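VgrG protein (Vibrio cholerae, PDB 4DTH) probably cross-links monomeric actin through its actin cross-linking domain, a toxin domain that binds ATP and magnesium. Local coordinates at residues Asn29-Leu34 with Val89-Tyr94; Ala56-Thr61 with Gln109-Leu114; His117-Ile122 with Gln164-Thr169; Ser171-Thr176 with Tyr362-Glu367. One frame throughout, in Å; residues are numbered along the deposited sequence.

Contact 1 (Asn29-Leu34 with Val89-Tyr94). With ATP (adenosine-5'-triphosphate), chain B.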
# COMPACT_ATOMS: atom_id res chain seq x y z
N ASN A 29 -7.66 -4.67 4.49
CA ASN A 29 -8.41 -5.86 4.80
C ASN A 29 -9.67 -5.98 3.93
O ASN A 29 -10.67 -5.31 4.20
CB ASN A 29 -8.78 -5.74 6.29
CG ASN A 29 -9.46 -6.90 6.94
OD1 ASN A 29 -10.18 -6.73 7.93
ND2 ASN A 29 -9.20 -8.09 6.45
N GLU A 30 -9.59 -6.82 2.89
CA GLU A 30 -10.71 -7.03 1.97
C GLU A 30 -11.72 -7.98 2.60
O GLU A 30 -11.34 -9.04 3.10
CB GLU A 30 -10.22 -7.54 0.61
CG GLU A 30 -11.25 -7.47 -0.51
CD GLU A 30 -10.80 -8.11 -1.81
OE1 GLU A 30 -11.46 -7.86 -2.84
OE2 GLU A 30 -9.79 -8.85 -1.81
N LEU A 31 -12.98 -7.59 2.62
CA LEU A 31 -14.03 -8.40 3.23
C LEU A 31 -14.64 -9.40 2.26
O LEU A 31 -14.72 -9.13 1.06
CB LEU A 31 -15.14 -7.51 3.80
CG LEU A 31 -14.75 -6.44 4.83
CD1 LEU A 31 -15.95 -5.67 5.26
CD2 LEU A 31 -14.03 -7.03 6.06
N ALA A 32 -15.08 -10.56 2.78
CA ALA A 32 -15.80 -11.56 2.00
C ALA A 32 -17.23 -11.61 2.50
O ALA A 32 -17.48 -11.38 3.69
CB ALA A 32 -15.15 -12.93 2.14
N GLY A 33 -18.16 -11.89 1.60
CA GLY A 33 -19.57 -12.06 1.93
C GLY A 33 -20.50 -10.96 1.48
O GLY A 33 -21.72 -11.10 1.62
N LEU A 34 -19.94 -9.84 0.98
CA LEU A 34 -20.75 -8.71 0.53
C LEU A 34 -20.04 -7.90 -0.54
O LEU A 34 -18.84 -8.10 -0.80
CB LEU A 34 -21.17 -7.80 1.72
CG LEU A 34 -20.07 -7.11 2.55
CD1 LEU A 34 -19.44 -5.94 1.83
CD2 LEU A 34 -20.64 -6.53 3.81
N VAL A 89 -15.49 -4.69 -0.71
CA VAL A 89 -15.24 -3.69 0.32
C VAL A 89 -13.90 -3.99 0.97
O VAL A 89 -13.64 -5.12 1.38
CB VAL A 89 -16.38 -3.61 1.36
CG1 VAL A 89 -15.98 -2.77 2.57
CG2 VAL A 89 -17.67 -3.08 0.74
N GLU A 90 -13.06 -2.96 1.08
CA GLU A 90 -11.78 -3.10 1.74
C GLU A 90 -11.70 -2.10 2.89
O GLU A 90 -11.95 -0.91 2.70
CB GLU A 90 -10.64 -2.89 0.75
CG GLU A 90 -9.26 -3.09 1.37
CD GLU A 90 -8.13 -2.82 0.41
OE1 GLU A 90 -8.16 -1.76 -0.26
OE2 GLU A 90 -7.19 -3.64 0.35
N LEU A 91 -11.34 -2.60 4.08
CA LEU A 91 -11.17 -1.77 5.27
C LEU A 91 -9.70 -1.40 5.34
O LEU A 91 -8.84 -2.29 5.31
CB LEU A 91 -11.65 -2.48 6.56
CG LEU A 91 -13.07 -3.09 6.53
CD1 LEU A 91 -13.46 -3.60 7.91
CD2 LEU A 91 -14.11 -2.08 6.02
N VAL A 92 -9.41 -0.09 5.32
CA VAL A 92 -8.03 0.43 5.25
C VAL A 92 -7.76 1.24 6.51
O VAL A 92 -8.37 2.30 6.71
CB VAL A 92 -7.83 1.27 3.95
CG1 VAL A 92 -6.41 1.82 3.87
CG2 VAL A 92 -8.14 0.44 2.70
N SER A 93 -6.86 0.76 7.38
CA SER A 93 -6.62 1.47 8.63
C SER A 93 -5.93 2.81 8.45
O SER A 93 -5.19 3.01 7.48
CB SER A 93 -5.84 0.61 9.61
OG SER A 93 -4.46 0.52 9.27
N TYR A 94 -6.17 3.73 9.40
CA TYR A 94 -5.41 4.97 9.52
C TYR A 94 -4.13 4.47 10.20
O TYR A 94 -4.22 3.70 11.16
CB TYR A 94 -6.14 5.99 10.40
CG TYR A 94 -7.23 6.71 9.63
CD1 TYR A 94 -8.49 6.14 9.48
CD2 TYR A 94 -6.97 7.91 8.98
CE1 TYR A 94 -9.48 6.77 8.74
CE2 TYR A 94 -7.95 8.55 8.23
CZ TYR A 94 -9.21 7.98 8.11
OH TYR A 94 -10.19 8.59 7.36
PG ATP B . -1.90 1.07 -4.28
O1G ATP B . -1.04 -0.07 -3.81
O2G ATP B . -1.07 2.13 -4.95
O3G ATP B . -2.96 0.62 -5.25
PB ATP B . -3.51 2.82 -2.66
O1B ATP B . -3.12 4.02 -3.43
O2B ATP B . -4.92 2.45 -3.05
O3B ATP B . -2.59 1.69 -2.98
PA ATP B . -2.46 3.85 -0.25
O1A ATP B . -1.38 4.38 -1.11
O2A ATP B . -3.16 5.06 0.39
O3A ATP B . -3.44 3.11 -1.09
O5' ATP B . -1.82 2.89 0.86
C5' ATP B . -2.69 2.50 1.94
C4' ATP B . -1.96 1.72 3.00
O4' ATP B . -0.82 2.49 3.50
C3' ATP B . -2.82 1.44 4.24
O3' ATP B . -2.52 0.18 4.83
C2' ATP B . -2.45 2.60 5.15
O2' ATP B . -2.80 2.40 6.51
C1' ATP B . -0.96 2.64 4.90
N9 ATP B . -0.26 3.85 5.33
C8 ATP B . -0.50 5.14 4.93
N7 ATP B . 0.30 6.02 5.48
C5 ATP B . 1.12 5.27 6.30
C6 ATP B . 2.20 5.60 7.14
N6 ATP B . 2.65 6.85 7.32
N1 ATP B . 2.81 4.59 7.80
C2 ATP B . 2.38 3.34 7.62
N3 ATP B . 1.39 2.90 6.85
C4 ATP B . 0.79 3.92 6.21
O HOH W 1 -16.42 -7.16 0.02
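Leu31 O, Leu34 O and Val89 N close on a single water, which donates to both carbonyls and accepts from the amide, with Val89 N 2.7 Å from the water oxygen. The water thus links Leu31 and Leu34 to Val89. Leu31 N donates to Val89 O over 2.8 Å, almost straight at 178°. The Asn29-Leu91 pair is bonded both ways: Leu91 N reaches Asn29 O from above the carbonyl plane, while the bond from Asn29 N to Leu91 O is more bent, at 137°. This is the antiparallel pairing of strand 24-30 with strand 85-97. Glu30 and Glu90 form the next, non-hydrogen-bonded pair on the opposite face; Glu90 belongs to a magnesium site with Glu28, whereas Glu30 OE1 bonds to Thr88. On the face that carries Asn29 and Leu91, Leu31 lies across Leu91 at about a right angle, CD2 to CD1 3.9 Å. The second torsion of Leu34 (chi2 75°) brings its CD1 to Val89 CG2, at 3.5 Å. Further along 89-94, the ATP hydroxyl O2' donates to Ser93 O over 2.7 Å, and Val92 CG1 packs 3.6 Å from C3' of the ribose.

Contact 2 (Ala56-Thr61 with Gln109-Leu114). With SO4 (sulfate ion), chain H.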
# COMPACT_ATOMS: atom_id res chain seq x y z
N ALA A 56 -9.79 8.51 14.32
CA ALA A 56 -10.09 7.76 13.09
C ALA A 56 -9.31 6.43 13.09
O ALA A 56 -8.09 6.43 13.28
CB ALA A 56 -9.73 8.60 11.87
N LEU A 57 -10.03 5.30 12.94
CA LEU A 57 -9.43 3.96 12.98
C LEU A 57 -9.21 3.34 11.61
O LEU A 57 -8.13 2.82 11.34
CB LEU A 57 -10.25 3.04 13.90
CG LEU A 57 -10.44 3.54 15.35
CD1 LEU A 57 -11.47 2.69 16.07
CD2 LEU A 57 -9.11 3.59 16.13
N PHE A 58 -10.23 3.39 10.75
CA PHE A 58 -10.12 2.86 9.40
C PHE A 58 -11.13 3.44 8.44
O PHE A 58 -12.18 3.92 8.85
CB PHE A 58 -10.14 1.31 9.37
CG PHE A 58 -11.44 0.69 9.81
CD1 PHE A 58 -12.47 0.47 8.90
CD2 PHE A 58 -11.62 0.27 11.12
CE1 PHE A 58 -13.68 -0.11 9.30
CE2 PHE A 58 -12.82 -0.33 11.52
CZ PHE A 58 -13.83 -0.53 10.61
N MET A 59 -10.82 3.35 7.15
CA MET A 59 -11.70 3.83 6.10
C MET A 59 -12.49 2.68 5.50
O MET A 59 -11.99 1.56 5.41
CB MET A 59 -10.88 4.49 4.98
CG MET A 59 -10.14 5.74 5.40
SD MET A 59 -9.11 6.26 4.02
CE MET A 59 -8.34 7.69 4.68
N LEU A 60 -13.69 2.97 5.01
CA LEU A 60 -14.51 2.02 4.27
C LEU A 60 -14.31 2.38 2.81
O LEU A 60 -14.59 3.52 2.41
CB LEU A 60 -15.99 2.14 4.66
CG LEU A 60 -16.41 1.35 5.90
CD1 LEU A 60 -16.03 2.06 7.17
CD2 LEU A 60 -17.89 1.12 5.89
N THR A 61 -13.77 1.45 2.02
CA THR A 61 -13.48 1.73 0.62
C THR A 61 -14.01 0.66 -0.32
O THR A 61 -14.18 -0.50 0.08
CB THR A 61 -11.93 1.88 0.38
OG1 THR A 61 -11.30 0.60 0.45
CG2 THR A 61 -11.24 2.85 1.34
N GLN A 109 -10.23 -4.75 16.68
CA GLN A 109 -11.53 -4.88 17.32
C GLN A 109 -12.63 -4.13 16.56
O GLN A 109 -13.74 -4.67 16.39
CB GLN A 109 -11.45 -4.46 18.80
CG GLN A 109 -10.70 -5.50 19.63
CD GLN A 109 -10.36 -5.03 21.01
OE1 GLN A 109 -9.42 -4.26 21.22
NE2 GLN A 109 -11.08 -5.53 22.00
N ALA A 110 -12.32 -2.89 16.09
CA ALA A 110 -13.28 -2.08 15.33
C ALA A 110 -13.63 -2.74 13.99
O ALA A 110 -14.79 -2.70 13.58
CB ALA A 110 -12.73 -0.68 15.11
N MET A 111 -12.64 -3.36 13.34
CA MET A 111 -12.88 -4.07 12.07
C MET A 111 -13.75 -5.29 12.29
O MET A 111 -14.68 -5.52 11.51
CB MET A 111 -11.57 -4.45 11.40
CG MET A 111 -10.89 -3.26 10.77
SD MET A 111 -9.48 -3.77 9.77
CE MET A 111 -8.91 -2.15 9.20
N LEU A 112 -13.48 -6.06 13.36
CA LEU A 112 -14.28 -7.25 13.69
C LEU A 112 -15.70 -6.85 14.06
O LEU A 112 -16.64 -7.51 13.62
CB LEU A 112 -13.64 -8.10 14.78
CG LEU A 112 -12.35 -8.83 14.38
CD1 LEU A 112 -11.58 -9.26 15.61
CD2 LEU A 112 -12.64 -10.02 13.45
N TRP A 113 -15.85 -5.73 14.79
CA TRP A 113 -17.18 -5.21 15.15
C TRP A 113 -17.93 -4.85 13.86
O TRP A 113 -19.11 -5.21 13.72
CB TRP A 113 -17.10 -3.98 16.08
CG TRP A 113 -18.42 -3.24 16.11
CD1 TRP A 113 -19.57 -3.65 16.72
CD2 TRP A 113 -18.78 -2.09 15.32
NE1 TRP A 113 -20.61 -2.82 16.40
CE2 TRP A 113 -20.16 -1.85 15.53
CE3 TRP A 113 -18.07 -1.24 14.46
CZ2 TRP A 113 -20.83 -0.79 14.93
CZ3 TRP A 113 -18.74 -0.18 13.87
CH2 TRP A 113 -20.10 0.05 14.13
N LEU A 114 -17.28 -4.11 12.94
CA LEU A 114 -17.94 -3.70 11.70
C LEU A 114 -18.39 -4.90 10.86
O LEU A 114 -19.49 -4.86 10.32
CB LEU A 114 -17.10 -2.70 10.88
CG LEU A 114 -17.81 -2.16 9.62
CD1 LEU A 114 -19.04 -1.33 9.98
CD2 LEU A 114 -16.87 -1.36 8.76
S SO4 H . -24.30 -2.66 16.54
O1 SO4 H . -25.55 -3.25 17.02
O2 SO4 H . -23.84 -3.37 15.33
O3 SO4 H . -24.55 -1.26 16.20
O4 SO4 H . -23.27 -2.77 17.59
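Phe58 lays one face of its ring against Met111, whose CG sits 3.8 Å from the ring centroid and 22° off the normal, a CH-pi contact displaced toward the CD2-CE2 rim. The extended Met111 chain runs past the phenyl group in the opposite sense to Phe58, bringing CE within 3.7 Å of Phe58 CB. Its sulfur stands obliquely to the ring at 5.0 Å from the centroid, a Met-aromatic contact. The ring edge is filled by the helix as well. Ala110 CB lies in the ring plane near CE2, and Leu114 CD2 touches CE1 at 3.5 Å.

The Phe58 side chain reaches the helix with CG between its own N and carbonyl carbon (chi1 66°). Flanking it, Leu57 CD1 meets Ala110 CB at 3.7 Å, and Leu60 approaches Leu114 tip to tip, CD1 to CD2 3.9 Å. Together they make a helix-on-sheet interface: helix 109-114 packs over strand 56-61 with axes 9.0 Å apart at a crossing angle of -42°. Leu57 and Phe58 both face Val49, a classic beta bulge, and both point their CB atoms at the helix. Around these residues, Leu91 of the neighbouring strand touches both Phe58 and Met111, while Phe140 packs on Leu57 and Ala110, and Ile142 on Leu114. Trp113, also beside Ile142, meets the His117 ring, and its NE1 donates over 2.9 Å to O4 of a sulfate, probably from the crystallisation liquor, near the indole plane.

Contact 3 (His117-Ile122 with Gln164-Thr169). With SO4 (sulfate ion), chain H; SO4 (sulfate ion), chain I.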
# COMPACT_ATOMS: atom_id res chain seq x y z
N HIS A 117 -21.54 -6.04 12.32
CA HIS A 117 -22.56 -5.04 11.98
C HIS A 117 -23.03 -5.24 10.52
O HIS A 117 -24.24 -5.17 10.25
CB HIS A 117 -22.00 -3.62 12.22
CG HIS A 117 -22.94 -2.53 11.84
ND1 HIS A 117 -23.95 -2.12 12.69
CD2 HIS A 117 -23.00 -1.81 10.70
CE1 HIS A 117 -24.60 -1.16 12.04
NE2 HIS A 117 -24.06 -0.94 10.84
N PHE A 118 -22.08 -5.51 9.59
CA PHE A 118 -22.39 -5.79 8.18
C PHE A 118 -23.22 -7.07 8.05
O PHE A 118 -24.12 -7.12 7.21
CB PHE A 118 -21.09 -5.91 7.36
CG PHE A 118 -20.50 -4.65 6.78
CD1 PHE A 118 -21.30 -3.74 6.09
CD2 PHE A 118 -19.13 -4.43 6.80
CE1 PHE A 118 -20.74 -2.61 5.48
CE2 PHE A 118 -18.57 -3.29 6.20
CZ PHE A 118 -19.38 -2.38 5.56
N THR A 119 -22.90 -8.10 8.87
CA THR A 119 -23.64 -9.39 8.89
C THR A 119 -25.13 -9.12 9.18
O THR A 119 -25.98 -9.67 8.48
CB THR A 119 -22.98 -10.38 9.88
OG1 THR A 119 -21.62 -10.58 9.51
CG2 THR A 119 -23.71 -11.73 9.94
N THR A 120 -25.44 -8.25 10.16
CA THR A 120 -26.82 -7.88 10.48
C THR A 120 -27.40 -7.04 9.34
O THR A 120 -28.54 -7.27 8.95
CB THR A 120 -26.87 -7.16 11.85
OG1 THR A 120 -26.40 -8.07 12.84
CG2 THR A 120 -28.27 -6.70 12.23
N HIS A 121 -26.60 -6.10 8.79
CA HIS A 121 -27.04 -5.20 7.72
C HIS A 121 -27.54 -5.93 6.48
O HIS A 121 -28.59 -5.60 5.98
CB HIS A 121 -25.93 -4.19 7.35
CG HIS A 121 -26.39 -3.14 6.38
ND1 HIS A 121 -27.02 -1.99 6.82
CD2 HIS A 121 -26.30 -3.10 5.03
CE1 HIS A 121 -27.27 -1.28 5.73
NE2 HIS A 121 -26.87 -1.91 4.63
N ILE A 122 -26.82 -6.94 6.01
CA ILE A 122 -27.25 -7.71 4.82
C ILE A 122 -28.46 -8.63 5.12
O ILE A 122 -29.13 -9.10 4.20
CB ILE A 122 -26.09 -8.46 4.15
CG1 ILE A 122 -25.46 -9.50 5.12
CG2 ILE A 122 -25.06 -7.48 3.56
CD1 ILE A 122 -24.59 -10.63 4.44
N GLN A 164 -24.95 -15.07 4.94
CA GLN A 164 -23.50 -14.96 5.11
C GLN A 164 -23.08 -14.25 6.38
O GLN A 164 -23.69 -13.26 6.79
CB GLN A 164 -22.85 -14.18 3.94
CG GLN A 164 -22.81 -14.93 2.62
CD GLN A 164 -23.95 -14.53 1.72
OE1 GLN A 164 -25.08 -14.29 2.16
NE2 GLN A 164 -23.67 -14.53 0.42
N THR A 165 -21.96 -14.72 6.94
CA THR A 165 -21.25 -14.04 8.00
C THR A 165 -20.15 -13.29 7.24
O THR A 165 -19.50 -13.88 6.36
CB THR A 165 -20.68 -15.03 9.03
OG1 THR A 165 -21.77 -15.68 9.67
CG2 THR A 165 -19.81 -14.33 10.10
N ILE A 166 -20.00 -12.00 7.52
CA ILE A 166 -18.98 -11.16 6.87
C ILE A 166 -17.65 -11.50 7.51
O ILE A 166 -17.51 -11.45 8.73
CB ILE A 166 -19.34 -9.66 6.89
CG1 ILE A 166 -20.72 -9.42 6.21
CG2 ILE A 166 -18.24 -8.80 6.26
CD1 ILE A 166 -20.95 -10.12 4.84
N THR A 167 -16.69 -11.92 6.67
CA THR A 167 -15.41 -12.45 7.11
C THR A 167 -14.19 -11.78 6.52
O THR A 167 -14.27 -11.01 5.57
CB THR A 167 -15.36 -13.99 6.86
OG1 THR A 167 -15.52 -14.22 5.45
CG2 THR A 167 -16.45 -14.77 7.67
N MET A 168 -13.03 -12.11 7.10
CA MET A 168 -11.72 -11.64 6.65
C MET A 168 -10.77 -12.84 6.63
O MET A 168 -11.01 -13.82 7.35
CB MET A 168 -11.20 -10.48 7.51
CG MET A 168 -11.55 -10.58 8.96
SD MET A 168 -11.45 -9.04 9.86
CE MET A 168 -13.07 -8.34 9.57
N THR A 169 -9.75 -12.81 5.75
CA THR A 169 -8.82 -13.93 5.57
C THR A 169 -7.42 -13.44 5.18
O THR A 169 -7.35 -12.38 4.55
CB THR A 169 -9.45 -14.94 4.58
OG1 THR A 169 -8.82 -16.22 4.68
CG2 THR A 169 -9.47 -14.44 3.13
S SO4 H . -24.30 -2.66 16.54
O1 SO4 H . -25.55 -3.25 17.02
O2 SO4 H . -23.84 -3.37 15.33
O3 SO4 H . -24.55 -1.26 16.20
O4 SO4 H . -23.27 -2.77 17.59
S SO4 I . -6.10 -17.83 2.77
O1 SO4 I . -4.67 -17.57 3.03
O2 SO4 I . -6.61 -18.77 3.76
O3 SO4 I . -6.85 -16.57 2.88
O4 SO4 I . -6.25 -18.38 1.41
O HOH W 2 -26.13 -12.14 7.37
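Thr119 has OG1 anti to its carbonyl carbon and beside its own N (chi1 -58°), which turns the hydroxyl to the amide of Ile166; one turn further along the same side of the helix, Ile122 has CG1 between its N and carbonyl carbon (chi1 62°), and CD1 extends from there to the loop. The resulting bond from Ile166 N to Thr119 OG1 is 2.9 Å long and nearly straight, at 173°. The same hydroxyl is also bonded to Ala115 O, one turn back in the helix, so its rotation is fixed from two directions. Thr119 CG2 rests 3.5 Å from Gln164 O.

Apolar side chains flank this bond. Ile166 CB and CG1 run alongside the hydroxyl, Thr119 OG1 lying 3.6 Å from Ile166 CB, and Ile166 CG1 settles 3.7 Å from Phe118 CB. Ile122 and Ile166 come tip to tip, their CD1 atoms 3.7 Å apart, with Ile122 CD1 also resting on Gln164 O. Leu34 touches both Phe118 and Ile166, while Ile151 backs Phe118 and Ile122, so the irregular loop 164-169 and strands 34-38 and 150-153 cluster round the C-terminal part of helix 101-124.

A water donates to Thr119 O and, over 2.7 Å, to Gln164 O, a second polar bridge between helix and loop. Further along the loop, Thr167 is backbone-bonded to Ala32. Against a helix face that mixes the Thr119 hydroxyl with Phe118 and Ile122, the Ile166 N-H is thus satisfied by a helix side chain and the Gln164 carbonyl by water.

Contact 4 (Ser171-Thr176 with Tyr362-Glu367). With MG (magnesium ion), chain D; ATP (adenosine-5'-triphosphate), chain B; SO4 (sulfate ion), chain I.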
# COMPACT_ATOMS: atom_id res chain seq x y z
N SER A 171 -5.45 -14.03 2.69
CA SER A 171 -5.40 -13.68 1.26
C SER A 171 -6.05 -12.33 0.93
O SER A 171 -5.78 -11.78 -0.13
CB SER A 171 -5.97 -14.80 0.38
OG SER A 171 -7.37 -14.98 0.52
N GLY A 172 -6.89 -11.81 1.83
CA GLY A 172 -7.50 -10.49 1.63
C GLY A 172 -6.77 -9.41 2.42
O GLY A 172 -7.22 -8.26 2.45
N GLN A 173 -5.63 -9.76 3.04
CA GLN A 173 -4.91 -8.85 3.92
C GLN A 173 -3.50 -8.46 3.51
O GLN A 173 -2.70 -9.30 3.08
CB GLN A 173 -4.88 -9.42 5.35
CG GLN A 173 -6.27 -9.52 5.98
CD GLN A 173 -6.30 -10.18 7.33
OE1 GLN A 173 -5.48 -11.04 7.68
NE2 GLN A 173 -7.32 -9.85 8.11
N GLN A 174 -3.19 -7.18 3.70
CA GLN A 174 -1.84 -6.63 3.53
C GLN A 174 -1.52 -5.74 4.71
O GLN A 174 -2.42 -5.29 5.42
CB GLN A 174 -1.70 -5.80 2.24
CG GLN A 174 -1.57 -6.63 0.98
CD GLN A 174 -2.90 -6.79 0.32
OE1 GLN A 174 -3.55 -5.82 -0.07
NE2 GLN A 174 -3.34 -8.03 0.21
N ALA A 175 -0.22 -5.47 4.91
CA ALA A 175 0.25 -4.55 5.91
C ALA A 175 1.28 -3.65 5.24
O ALA A 175 2.02 -4.10 4.36
CB ALA A 175 0.90 -5.30 7.07
N THR A 176 1.30 -2.37 5.64
CA THR A 176 2.24 -1.38 5.14
C THR A 176 3.02 -0.83 6.32
O THR A 176 2.41 -0.38 7.29
CB THR A 176 1.54 -0.31 4.28
OG1 THR A 176 0.98 -0.96 3.13
CG2 THR A 176 2.49 0.80 3.82
N TYR A 362 -0.88 -7.85 13.94
CA TYR A 362 -1.46 -6.55 13.58
C TYR A 362 -2.78 -6.69 12.82
O TYR A 362 -3.49 -5.71 12.62
CB TYR A 362 -0.46 -5.75 12.72
CG TYR A 362 0.79 -5.32 13.48
CD1 TYR A 362 0.82 -4.12 14.19
CD2 TYR A 362 1.93 -6.11 13.48
CE1 TYR A 362 1.95 -3.73 14.90
CE2 TYR A 362 3.08 -5.72 14.18
CZ TYR A 362 3.08 -4.53 14.88
OH TYR A 362 4.20 -4.13 15.58
N LEU A 363 -3.10 -7.92 12.37
CA LEU A 363 -4.26 -8.17 11.53
C LEU A 363 -5.43 -8.80 12.29
O LEU A 363 -5.22 -9.72 13.09
CB LEU A 363 -3.87 -9.02 10.31
CG LEU A 363 -3.22 -8.32 9.08
CD1 LEU A 363 -4.18 -7.33 8.40
CD2 LEU A 363 -1.89 -7.65 9.42
N PRO A 364 -6.67 -8.33 12.03
CA PRO A 364 -7.83 -8.95 12.69
C PRO A 364 -8.12 -10.33 12.12
O PRO A 364 -7.88 -10.58 10.93
CB PRO A 364 -8.97 -7.97 12.40
CG PRO A 364 -8.58 -7.29 11.13
CD PRO A 364 -7.08 -7.26 11.09
N LYS A 365 -8.61 -11.23 12.97
CA LYS A 365 -8.91 -12.61 12.59
C LYS A 365 -10.37 -12.90 12.89
O LYS A 365 -10.78 -12.73 14.04
CB LYS A 365 -7.99 -13.61 13.35
CG LYS A 365 -6.69 -13.03 13.94
CD LYS A 365 -6.78 -12.71 15.46
CE LYS A 365 -5.54 -12.00 15.99
NZ LYS A 365 -5.63 -11.76 17.47
N THR A 366 -11.18 -13.36 11.88
CA THR A 366 -12.59 -13.71 12.11
C THR A 366 -12.65 -14.88 13.12
O THR A 366 -11.93 -15.87 12.96
CB THR A 366 -13.31 -14.11 10.80
OG1 THR A 366 -13.34 -13.01 9.90
CG2 THR A 366 -14.75 -14.59 11.03
N GLU A 367 -13.49 -14.73 14.14
CA GLU A 367 -13.68 -15.76 15.16
C GLU A 367 -14.56 -16.87 14.65
O GLU A 367 -15.65 -16.63 14.13
MG MG D . -2.65 -3.75 -1.14
PG ATP B . -1.90 1.07 -4.28
O1G ATP B . -1.04 -0.07 -3.81
O2G ATP B . -1.07 2.13 -4.95
O3G ATP B . -2.96 0.62 -5.25
PB ATP B . -3.51 2.82 -2.66
O1B ATP B . -3.12 4.02 -3.43
O2B ATP B . -4.92 2.45 -3.05
O3B ATP B . -2.59 1.69 -2.98
PA ATP B . -2.46 3.85 -0.25
O1A ATP B . -1.38 4.38 -1.11
O2A ATP B . -3.16 5.06 0.39
O3A ATP B . -3.44 3.11 -1.09
O5' ATP B . -1.82 2.89 0.86
C5' ATP B . -2.69 2.50 1.94
C4' ATP B . -1.96 1.72 3.00
O4' ATP B . -0.82 2.49 3.50
C3' ATP B . -2.82 1.44 4.24
O3' ATP B . -2.52 0.18 4.83
C2' ATP B . -2.45 2.60 5.15
O2' ATP B . -2.80 2.40 6.51
C1' ATP B . -0.96 2.64 4.90
N9 ATP B . -0.26 3.85 5.33
C8 ATP B . -0.50 5.14 4.93
N7 ATP B . 0.30 6.02 5.48
C5 ATP B . 1.12 5.27 6.30
C6 ATP B . 2.20 5.60 7.14
N6 ATP B . 2.65 6.85 7.32
N1 ATP B . 2.81 4.59 7.80
C2 ATP B . 2.38 3.34 7.62
N3 ATP B . 1.39 2.90 6.85
C4 ATP B . 0.79 3.92 6.21
S SO4 I . -6.10 -17.83 2.77
O1 SO4 I . -4.67 -17.57 3.03
O2 SO4 I . -6.61 -18.77 3.76
O3 SO4 I . -6.85 -16.57 2.88
O4 SO4 I . -6.25 -18.38 1.41
O HOH W 3 -5.79 -12.67 9.89
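Gln173 and Leu363 meet tip to tip where strand 173-180, antiparallel to both 24-30 and 343-352, is covered by the irregular last modelled segment, 362-367. The glutamine can be followed outward: its CB lies 3.8 Å from Leu363 CD1, CG stays beside the same methyl, and CD comes to 3.7 Å from it. CG is anti to the carbonyl carbon, and the extended chain beyond it carries the amide out to Leu363 and Pro364. There OE1 touches Leu363 CB at 3.7 Å and accepts from a water at 2.8 Å. NE2 donates to Pro364 O over 3.0 Å, at 161°, with the acceptor only 5° from the amide plane and the nitrogen in the carbonyl plane. The water also donates to Pro364 O, making that carbonyl a shared acceptor and holding both ends of the amide.

Two residues on from Gln173, Ala175 CB meets Leu363 CD2 at 4.3 Å. Pro364 is backed by Met111 and Leu112 of helix 101-124 and by Met168, which also packs on Gln173. Gln174 points its CB away from segment 362-367, and its amide joins a magnesium site with Glu28 and Glu351. Its chain is bent at chi2 (96°), and OE1 reaches that magnesium at 2.5 Å.

How the contacts relate
Contacts 1 and 4 share the pairing of strands 24-30 and 173-180, with centres 9 Å apart, and both reach ATP; Glu30 N and Gly172 O, 2.8 Å apart, probably bond them together. Each supplies a magnesium ligand, Glu90 and Gln174, to sites that share Glu28. Contact 2 sits 8 Å from contact 1 between centres, on the side of strand 56-68 that meets helix 101-124, joined through Val92 O and Met59 N at 2.7 Å. Contact 3 uses the same helix further along, its centre 13 Å from that of contact 2. Met168 ties its loop to contact 4, with Met168 N 3.0 Å from Thr366 OG1, and Thr169 and Ser171 bind a second such sulfate.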